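PDB 6KPB: scarecrow-like protein 3 from Arabidopsis thaliana, which probably acts as a transcription factor in plant development and binds zinc finger proteins of the IDD family, among them JACKDAW. Local coordinates for residues A[174-188]-A[212-225]. Numbering follows the deposited sequence.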
loop_
_atom_site.group_PDB
_atom_site.type_symbol
_atom_site.label_atom_id
_atom_site.label_comp_id
_atom_site.label_asym_id
_atom_site.label_seq_id
_atom_site.Cartn_x
_atom_site.Cartn_y
_atom_site.Cartn_z
ATOM N N ALA A 174 14.013 -5.622 -20.001
ATOM C CA ALA A 174 13.129 -6.479 -20.791
ATOM C C ALA A 174 11.752 -6.555 -20.129
ATOM O O ALA A 174 11.352 -7.564 -19.545
ATOM C CB ALA A 174 13.750 -7.859 -20.958
ATOM N N SER A 175 11.017 -5.452 -20.246
ATOM C CA SER A 175 9.685 -5.336 -19.663
ATOM C C SER A 175 8.560 -5.433 -20.681
ATOM O O SER A 175 7.525 -6.035 -20.388
ATOM C CB SER A 175 9.561 -4.014 -18.894
ATOM O OG SER A 175 10.059 -2.927 -19.656
ATOM N N GLU A 176 8.731 -4.868 -21.874
ATOM C CA GLU A 176 7.683 -4.888 -22.889
ATOM C C GLU A 176 8.103 -5.762 -24.062
ATOM O O GLU A 176 9.061 -5.417 -24.773
ATOM C CB GLU A 176 7.369 -3.470 -23.369
ATOM C CG GLU A 176 6.313 -3.422 -24.460
ATOM C CD GLU A 176 4.982 -3.980 -24.000
ATOM O OE1 GLU A 176 4.453 -3.492 -22.979
ATOM O OE2 GLU A 176 4.472 -4.916 -24.653
ATOM N N PRO A 177 7.429 -6.889 -24.310
ATOM C CA PRO A 177 7.810 -7.743 -25.447
ATOM C C PRO A 177 7.463 -7.160 -26.808
ATOM O O PRO A 177 7.914 -7.712 -27.821
ATOM C CB PRO A 177 7.033 -9.040 -25.185
ATOM C CG PRO A 177 5.871 -8.621 -24.355
ATOM C CD PRO A 177 6.367 -7.497 -23.490
ATOM N N ALA A 178 6.689 -6.072 -26.873
ATOM C CA ALA A 178 6.344 -5.476 -28.160
ATOM C C ALA A 178 7.566 -4.966 -28.911
ATOM O O ALA A 178 7.524 -4.849 -30.140
ATOM C CB ALA A 178 5.349 -4.331 -27.958
ATOM N N GLN A 179 8.652 -4.660 -28.198
ATOM C CA GLN A 179 9.856 -4.161 -28.852
ATOM C C GLN A 179 10.467 -5.213 -29.769
ATOM O O GLN A 179 10.888 -4.900 -30.888
ATOM C CB GLN A 179 10.870 -3.713 -27.801
ATOM C CG GLN A 179 12.213 -3.285 -28.366
ATOM C CD GLN A 179 13.158 -2.787 -27.289
ATOM O OE1 GLN A 179 13.023 -3.145 -26.118
ATOM N NE2 GLN A 179 14.115 -1.954 -27.679
ATOM N N TRP A 180 10.526 -6.465 -29.315
ATOM C CA TRP A 180 11.171 -7.518 -30.086
ATOM C C TRP A 180 10.200 -8.345 -30.919
ATOM O O TRP A 180 10.643 -9.053 -31.830
ATOM C CB TRP A 180 11.965 -8.448 -29.160
ATOM C CG TRP A 180 12.831 -7.713 -28.172
ATOM C CD1 TRP A 180 12.824 -7.853 -26.815
ATOM C CD2 TRP A 180 13.818 -6.712 -28.466
ATOM N NE1 TRP A 180 13.748 -7.011 -26.246
ATOM C CE2 TRP A 180 14.370 -6.299 -27.237
ATOM C CE3 TRP A 180 14.289 -6.128 -29.646
ATOM C CZ2 TRP A 180 15.368 -5.329 -27.156
ATOM C CZ3 TRP A 180 15.278 -5.165 -29.562
ATOM C CH2 TRP A 180 15.806 -4.775 -28.326
ATOM N N LEU A 181 8.898 -8.279 -30.630
ATOM C CA LEU A 181 7.928 -8.962 -31.481
ATOM C C LEU A 181 7.949 -8.398 -32.895
ATOM O O LEU A 181 7.866 -9.150 -33.874
ATOM C CB LEU A 181 6.526 -8.854 -30.877
ATOM C CG LEU A 181 6.229 -9.707 -29.642
ATOM C CD1 LEU A 181 4.900 -9.308 -29.023
ATOM C CD2 LEU A 181 6.230 -11.183 -29.997
ATOM N N ALA A 182 8.069 -7.075 -33.023
ATOM C CA ALA A 182 8.167 -6.466 -34.344
ATOM C C ALA A 182 9.489 -6.815 -35.017
ATOM O O ALA A 182 9.522 -7.105 -36.219
ATOM C CB ALA A 182 8.000 -4.952 -34.239
ATOM N N LEU A 183 10.590 -6.794 -34.260
ATOM C CA LEU A 183 11.889 -7.121 -34.842
ATOM C C LEU A 183 11.941 -8.568 -35.311
ATOM O O LEU A 183 12.645 -8.882 -36.277
ATOM C CB LEU A 183 13.006 -6.848 -33.833
ATOM C CG LEU A 183 14.429 -6.947 -34.386
ATOM C CD1 LEU A 183 14.619 -5.935 -35.497
ATOM C CD2 LEU A 183 15.469 -6.743 -33.293
ATOM N N LEU A 184 11.206 -9.458 -34.642
ATOM C CA LEU A 184 11.130 -10.846 -35.087
ATOM C C LEU A 184 10.522 -10.939 -36.482
ATOM O O LEU A 184 11.084 -11.584 -37.375
ATOM C CB LEU A 184 10.317 -11.672 -34.089
ATOM C CG LEU A 184 11.086 -12.381 -32.976
ATOM C CD1 LEU A 184 10.129 -12.909 -31.920
ATOM C CD2 LEU A 184 11.910 -13.516 -33.557
ATOM N N GLN A 185 9.372 -10.292 -36.686
ATOM C CA GLN A 185 8.729 -10.315 -37.996
ATOM C C GLN A 185 9.602 -9.654 -39.054
ATOM O O GLN A 185 9.679 -10.128 -40.193
ATOM C CB GLN A 185 7.365 -9.626 -37.923
ATOM C CG GLN A 185 6.703 -9.401 -39.276
ATOM C CD GLN A 185 6.340 -10.697 -39.976
ATOM O OE1 GLN A 185 5.308 -11.306 -39.685
ATOM N NE2 GLN A 185 7.188 -11.126 -40.905
ATOM N N ALA A 186 10.272 -8.556 -38.694
ATOM C CA ALA A 186 11.101 -7.843 -39.660
ATOM C C ALA A 186 12.308 -8.675 -40.072
ATOM O O ALA A 186 12.669 -8.712 -41.256
ATOM C CB ALA A 186 11.538 -6.501 -39.079
ATOM N N PHE A 187 12.948 -9.345 -39.109
ATOM C CA PHE A 187 14.033 -10.265 -39.439
ATOM C C PHE A 187 13.550 -11.371 -40.366
ATOM O O PHE A 187 14.265 -11.776 -41.290
ATOM C CB PHE A 187 14.623 -10.863 -38.162
ATOM C CG PHE A 187 15.832 -10.135 -37.644
ATOM C CD1 PHE A 187 16.788 -9.643 -38.517
ATOM C CD2 PHE A 187 16.013 -9.946 -36.284
ATOM C CE1 PHE A 187 17.903 -8.975 -38.042
ATOM C CE2 PHE A 187 17.125 -9.280 -35.803
ATOM C CZ PHE A 187 18.070 -8.793 -36.683
ATOM N N ASN A 188 12.334 -11.870 -40.137
ATOM C CA ASN A 188 11.808 -12.943 -40.972
ATOM C C ASN A 188 11.494 -12.456 -42.381
ATOM O O ASN A 188 11.584 -13.234 -43.338
ATOM C CB ASN A 188 10.559 -13.543 -40.328
ATOM C CG ASN A 188 10.318 -14.978 -40.749
ATOM O OD1 ASN A 188 10.740 -15.404 -41.823
ATOM N ND2 ASN A 188 9.639 -15.735 -39.898
ATOM N N MET A 212 7.528 -12.256 -21.141
ATOM C CA MET A 212 8.248 -11.935 -22.368
ATOM C C MET A 212 8.748 -13.201 -23.051
ATOM O O MET A 212 8.564 -13.382 -24.260
ATOM C CB MET A 212 9.413 -10.992 -22.075
ATOM C CG MET A 212 10.390 -10.883 -23.232
ATOM S SD MET A 212 11.535 -9.507 -23.079
ATOM C CE MET A 212 10.397 -8.133 -22.949
ATOM N N ALA A 213 9.381 -14.093 -22.285
ATOM C CA ALA A 213 9.888 -15.338 -22.851
ATOM C C ALA A 213 8.773 -16.134 -23.514
ATOM O O ALA A 213 8.928 -16.624 -24.639
ATOM C CB ALA A 213 10.566 -16.170 -21.763
ATOM N N HIS A 214 7.635 -16.269 -22.830
ATOM C CA HIS A 214 6.515 -17.013 -23.398
ATOM C C HIS A 214 6.023 -16.376 -24.690
ATOM O O HIS A 214 5.755 -17.076 -25.675
ATOM C CB HIS A 214 5.374 -17.105 -22.383
ATOM C CG HIS A 214 4.128 -17.731 -22.929
ATOM N ND1 HIS A 214 3.107 -16.993 -23.487
ATOM C CD2 HIS A 214 3.741 -19.026 -23.004
ATOM C CE1 HIS A 214 2.143 -17.806 -23.882
ATOM N NE2 HIS A 214 2.502 -19.045 -23.599
ATOM N N ARG A 215 5.905 -15.048 -24.712
ATOM C CA ARG A 215 5.372 -14.382 -25.896
ATOM C C ARG A 215 6.363 -14.426 -27.051
ATOM O O ARG A 215 5.961 -14.584 -28.204
ATOM C CB ARG A 215 5.005 -12.932 -25.574
ATOM C CG ARG A 215 4.016 -12.311 -26.546
ATOM C CD ARG A 215 2.783 -11.794 -25.820
ATOM N NE ARG A 215 2.140 -10.703 -26.546
ATOM C CZ ARG A 215 2.335 -9.414 -26.285
ATOM N NH1 ARG A 215 3.158 -9.051 -25.311
ATOM N NH2 ARG A 215 1.705 -8.489 -26.997
ATOM N N LEU A 216 7.658 -14.285 -26.759
ATOM C CA LEU A 216 8.655 -14.282 -27.825
ATOM C C LEU A 216 8.828 -15.669 -28.432
ATOM O O LEU A 216 8.904 -15.810 -29.658
ATOM C CB LEU A 216 9.986 -13.749 -27.298
ATOM C CG LEU A 216 9.998 -12.283 -26.858
ATOM C CD1 LEU A 216 11.418 -11.810 -26.587
ATOM C CD2 LEU A 216 9.318 -11.393 -27.890
ATOM N N ILE A 217 8.894 -16.708 -27.593
ATOM C CA ILE A 217 9.018 -18.069 -28.113
ATOM C C ILE A 217 7.781 -18.443 -28.917
ATOM O O ILE A 217 7.875 -19.098 -29.963
ATOM C CB ILE A 217 9.267 -19.067 -26.965
ATOM C CG1 ILE A 217 10.588 -18.762 -26.258
ATOM C CG2 ILE A 217 9.273 -20.498 -27.486
ATOM C CD1 ILE A 217 10.905 -19.723 -25.128
ATOM N N GLU A 218 6.602 -18.027 -28.446
ATOM C CA GLU A 218 5.366 -18.341 -29.153
ATOM C C GLU A 218 5.348 -17.716 -30.542
ATOM O O GLU A 218 4.924 -18.355 -31.513
ATOM C CB GLU A 218 4.163 -17.865 -28.337
ATOM C CG GLU A 218 2.819 -18.311 -28.883
ATOM C CD GLU A 218 1.658 -17.682 -28.141
ATOM O OE1 GLU A 218 1.789 -16.515 -27.717
ATOM O OE2 GLU A 218 0.618 -18.354 -27.975
ATOM N N GLU A 219 5.807 -16.468 -30.659
ATOM C CA GLU A 219 5.818 -15.811 -31.963
ATOM C C GLU A 219 6.911 -16.381 -32.858
ATOM O O GLU A 219 6.688 -16.600 -34.054
ATOM C CB GLU A 219 5.996 -14.304 -31.790
ATOM C CG GLU A 219 5.851 -13.504 -33.079
ATOM C CD GLU A 219 4.434 -13.515 -33.631
ATOM O OE1 GLU A 219 3.494 -13.831 -32.871
ATOM O OE2 GLU A 219 4.259 -13.204 -34.829
ATOM N N ALA A 220 8.095 -16.633 -32.295
ATOM C CA ALA A 220 9.187 -17.188 -33.088
ATOM C C ALA A 220 8.847 -18.583 -33.598
ATOM O O ALA A 220 9.223 -18.950 -34.718
ATOM C CB ALA A 220 10.472 -17.215 -32.264
ATOM N N GLU A 221 8.138 -19.377 -32.790
ATOM C CA GLU A 221 7.695 -20.690 -33.247
ATOM C C GLU A 221 6.694 -20.565 -34.390
ATOM O O GLU A 221 6.694 -21.387 -35.314
ATOM C CB GLU A 221 7.090 -21.476 -32.084
ATOM N N LYS A 222 5.833 -19.546 -34.344
ATOM C CA LYS A 222 4.919 -19.305 -35.456
ATOM C C LYS A 222 5.662 -18.766 -36.671
ATOM O O LYS A 222 5.338 -19.116 -37.811
ATOM C CB LYS A 222 3.815 -18.335 -35.033
ATOM C CG LYS A 222 2.836 -18.894 -34.016
ATOM C CD LYS A 222 1.891 -17.812 -33.518
ATOM C CE LYS A 222 0.964 -18.337 -32.434
ATOM N NZ LYS A 222 0.266 -17.231 -31.721
ATOM N N LEU A 223 6.658 -17.911 -36.448
ATOM C CA LEU A 223 7.428 -17.316 -37.531
ATOM C C LEU A 223 8.504 -18.242 -38.081
ATOM O O LEU A 223 9.179 -17.866 -39.047
ATOM C CB LEU A 223 8.065 -16.007 -37.059
ATOM C CG LEU A 223 7.142 -14.789 -37.049
ATOM C CD1 LEU A 223 7.847 -13.582 -36.456
ATOM C CD2 LEU A 223 6.666 -14.490 -38.459
ATOM N N ASP A 224 8.675 -19.428 -37.500
ATOM C CA ASP A 224 9.674 -20.399 -37.947
ATOM C C ASP A 224 11.068 -19.772 -37.975
ATOM O O ASP A 224 11.815 -19.883 -38.949
ATOM C CB ASP A 224 9.293 -20.985 -39.311
ATOM C CG ASP A 224 10.040 -22.269 -39.626
ATOM O OD1 ASP A 224 9.929 -23.229 -38.834
ATOM O OD2 ASP A 224 10.747 -22.313 -40.656
ATOM N N ILE A 225 11.410 -19.097 -36.886
ATOM C CA ILE A 225 12.703 -18.440 -36.715
ATOM C C ILE A 225 13.486 -19.205 -35.657
ATOM O O ILE A 225 12.964 -19.425 -34.557
ATOM C CB ILE A 225 12.548 -16.962 -36.303
ATOM C CG1 ILE A 225 12.236 -16.087 -37.522
ATOM C CG2 ILE A 225 13.792 -16.466 -35.584
ATOM C CD1 ILE A 225 12.234 -14.599 -37.227
#
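M212 loses more surface to this contact than any other residue, 111 Å², and reaches across to the loop that leads into helix 178-188. Its CG stands anti to the backbone N (chi1 166°) and the chain stays extended until it bends at the last torsion, which carries CE against the backbone between E176 and P177, 3.5 Å from P177 N. The sulfur lies 3.5 Å from A174 CB and meets W180 at the ring edge: M212 SD is 5.3 Å from the centroid of the five-membered ring and 90° off its normal, a Met-aromatic contact. W180 NE1 is hydrogen-bonded to D171 OD2, in the VHIID motif.

Helical segments 178-188 and 212-223 run nearly parallel, at 13°, with axes 10.0 Å apart at closest approach. Strand 196-203 joins them in sequence and pairs in parallel with strands 166-171 and 227-233, so they are neighbouring helices of consecutive beta-alpha-beta units, consistent with the Rossmann-like core of GRAS domains.

Midway along the pair, L184 is a knob among L216, E219, A220 and L223. Its CD2 branch passes A220 and meets I225, 3.8 Å from I225 CD1, whereas CB faces the CD1 methyl of L223.

On the flank, L181 splits its branches: CD1 sits over the centre of the R215 guanidinium face, 3.7 Å above the plane, and CD2 packs 3.7 Å from L216 CD2, also touching the CB of E219. With an alanine here both branches are gone, which would probably leave the guanidinium of R215 freer to turn and open a gap beside L216 and E219. Toward the C-terminal ends, N188 ND2 approaches L223 O, but the modelled separation of 2.3 Å is too short to trust in detail, and the amide geometry there is doubtful.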